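Local coordinates for protein SAM-dependent methyltransferase (Pyrococcus horikoshii, PDB 1WZN) that probably transfers methyl groups from S-adenosylmethionine to an acceptor substrate, and binds the product S-adenosyl-L-homocysteine, at residues 30-33 / 34-38. Numbering follows the deposited sequence.
Sequences VEEI and FKEDA
The Phe34 ring receives Val30 CG1 over one face, the methyl carbon 3.8 Å from the ring centroid and 26° off its normal, a CH-pi contact. Val30 O stands over the ring as well, displaced toward its rim, while Tyr64 meets Phe34 edge-to-face. Val30 sends CG1 opposite its backbone N (chi1 171°), and this torsion swings the methyl beside its own carbonyl carbon and toward the ring of Phe34, one turn on. In the main chain, Phe34 N donates to Val30 O at 3.0 Å (N-H...O angle 159°), and the i to i+4 pattern continues through Lys35 N to Glu31 O (2.9 Å) and Glu36 N to Glu32 O (2.8 Å). Near the C-terminal end of helix 23-36, Ile33 O accepts from Asp37 N at 2.7 Å and, weakly, from Ala38 N at 3.3 Å. Asp37 OD2 passes 3.6 Å from Ile33 CG2, and the same oxygen forms a salt bridge with Arg234 NE, while OD1 is hydrogen-bonded to Tyr229 OH. Ile142 of strand 139-146 touches Val30, Ile33 and Phe34, packing the helix against the Rossmann-like sheet. With both oxygens engaged, the buried Asp37 carboxylate is probably ionised, its charge offset by Arg234.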
ATOM      1  N   VAL A  30      27.486  12.046 -21.819  1.00 18.01           N
ATOM      2  CA  VAL A  30      27.230  12.623 -23.132  1.00 17.44           C
ATOM      3  C   VAL A  30      28.522  12.681 -23.950  1.00 17.72           C
ATOM      4  O   VAL A  30      28.522  12.351 -25.134  1.00 17.76           O
ATOM      5  CB  VAL A  30      26.622  14.041 -23.010  1.00 18.52           C
ATOM      6  CG1 VAL A  30      26.576  14.724 -24.384  1.00 18.21           C
ATOM      7  CG2 VAL A  30      25.211  13.942 -22.431  1.00 15.79           C
ATOM      8  N   GLU A  31      29.627  13.083 -23.325  1.00 17.46           N
ATOM      9  CA  GLU A  31      30.890  13.154 -24.059  1.00 20.06           C
ATOM     10  C   GLU A  31      31.369  11.768 -24.476  1.00 20.32           C
ATOM     11  O   GLU A  31      32.035  11.624 -25.501  1.00 21.37           O
ATOM     12  CB  GLU A  31      31.983  13.844 -23.239  1.00 20.94           C
ATOM     13  CG  GLU A  31      31.733  15.316 -22.975  1.00 21.56           C
ATOM     14  CD  GLU A  31      33.011  16.055 -22.631  1.00 21.36           C
ATOM     15  OE1 GLU A  31      33.658  16.584 -23.561  1.00 22.78           O
ATOM     16  OE2 GLU A  31      33.374  16.092 -21.439  1.00 20.61           O
ATOM     17  N   GLU A  32      31.048  10.749 -23.683  1.00 21.68           N
ATOM     18  CA  GLU A  32      31.449   9.398 -24.058  1.00 22.90           C
ATOM     19  C   GLU A  32      30.663   9.019 -25.313  1.00 22.30           C
ATOM     20  O   GLU A  32      31.187   8.358 -26.209  1.00 22.72           O
ATOM     21  CB  GLU A  32      31.171   8.393 -22.938  1.00 27.06           C
ATOM     22  CG  GLU A  32      31.455   6.960 -23.372  1.00 33.02           C
ATOM     23  CD  GLU A  32      31.501   5.982 -22.219  1.00 39.59           C
ATOM     24  OE1 GLU A  32      30.511   5.901 -21.459  1.00 41.06           O
ATOM     25  OE2 GLU A  32      32.532   5.287 -22.077  1.00 43.06           O
ATOM     26  N   ILE A  33      29.405   9.448 -25.385  1.00 21.69           N
ATOM     27  CA  ILE A  33      28.595   9.155 -26.562  1.00 19.48           C
ATOM     28  C   ILE A  33      29.204   9.871 -27.772  1.00 20.79           C
ATOM     29  O   ILE A  33      29.321   9.287 -28.851  1.00 22.77           O
ATOM     30  CB  ILE A  33      27.121   9.603 -26.368  1.00 19.57           C
ATOM     31  CG1 ILE A  33      26.459   8.772 -25.260  1.00 17.10           C
ATOM     32  CG2 ILE A  33      26.343   9.417 -27.661  1.00 18.24           C
ATOM     33  CD1 ILE A  33      25.030   9.202 -24.951  1.00 18.83           C
ATOM     34  N   PHE A  34      29.597  11.134 -27.597  1.00 19.15           N
ATOM     35  CA  PHE A  34      30.215  11.894 -28.690  1.00 21.45           C
ATOM     36  C   PHE A  34      31.451  11.156 -29.206  1.00 21.64           C
ATOM     37  O   PHE A  34      31.658  11.019 -30.411  1.00 21.45           O
ATOM     38  CB  PHE A  34      30.670  13.287 -28.223  1.00 18.80           C
ATOM     39  CG  PHE A  34      29.548  14.247 -27.914  1.00 18.73           C
ATOM     40  CD1 PHE A  34      28.255  14.026 -28.382  1.00 18.80           C
ATOM     41  CD2 PHE A  34      29.810  15.411 -27.188  1.00 19.37           C
ATOM     42  CE1 PHE A  34      27.237  14.958 -28.133  1.00 19.97           C
ATOM     43  CE2 PHE A  34      28.803  16.344 -26.936  1.00 19.87           C
ATOM     44  CZ  PHE A  34      27.513  16.118 -27.411  1.00 19.08           C
ATOM     45  N   LYS A  35      32.264  10.675 -28.275  1.00 24.25           N
ATOM     46  CA  LYS A  35      33.499   9.978 -28.613  1.00 27.35           C
ATOM     47  C   LYS A  35      33.328   8.604 -29.247  1.00 28.45           C
ATOM     48  O   LYS A  35      34.012   8.276 -30.216  1.00 27.21           O
ATOM     49  CB  LYS A  35      34.372   9.852 -27.362  1.00 30.55           C
ATOM     50  CG  LYS A  35      35.595   8.959 -27.526  1.00 34.79           C
ATOM     51  CD  LYS A  35      36.331   8.815 -26.205  1.00 38.22           C
ATOM     52  CE  LYS A  35      37.449   7.790 -26.291  1.00 40.83           C
ATOM     53  NZ  LYS A  35      38.082   7.565 -24.960  1.00 43.16           N
ATOM     54  N   GLU A  36      32.409   7.808 -28.712  1.00 27.86           N
ATOM     55  CA  GLU A  36      32.208   6.452 -29.207  1.00 27.93           C
ATOM     56  C   GLU A  36      31.101   6.242 -30.239  1.00 28.45           C
ATOM     57  O   GLU A  36      31.221   5.373 -31.102  1.00 28.08           O
ATOM     58  CB  GLU A  36      31.964   5.507 -28.026  1.00 27.66           C
ATOM     59  CG  GLU A  36      33.064   5.484 -26.979  1.00 30.69           C
ATOM     60  CD  GLU A  36      34.408   5.062 -27.541  1.00 33.11           C
ATOM     61  OE1 GLU A  36      34.435   4.209 -28.451  1.00 34.46           O
ATOM     62  OE2 GLU A  36      35.442   5.572 -27.064  1.00 34.79           O
ATOM     63  N   ASP A  37      30.028   7.021 -30.164  1.00 26.06           N
ATOM     64  CA  ASP A  37      28.932   6.839 -31.110  1.00 25.34           C
ATOM     65  C   ASP A  37      28.922   7.750 -32.328  1.00 24.26           C
ATOM     66  O   ASP A  37      28.538   7.325 -33.417  1.00 24.09           O
ATOM     67  CB  ASP A  37      27.599   6.934 -30.372  1.00 26.54           C
ATOM     68  CG  ASP A  37      27.405   5.786 -29.401  1.00 27.72           C
ATOM     69  OD1 ASP A  37      27.380   4.628 -29.864  1.00 30.24           O
ATOM     70  OD2 ASP A  37      27.296   6.034 -28.183  1.00 28.34           O
ATOM     71  N   ALA A  38      29.333   9.000 -32.153  1.00 21.73           N
ATOM     72  CA  ALA A  38      29.362   9.925 -33.276  1.00 22.10           C
ATOM     73  C   ALA A  38      30.408   9.468 -34.290  1.00 22.76           C
ATOM     74  O   ALA A  38      31.383   8.806 -33.930  1.00 24.05           O
ATOM     75  CB  ALA A  38      29.686  11.335 -32.789  1.00 20.61           C
TER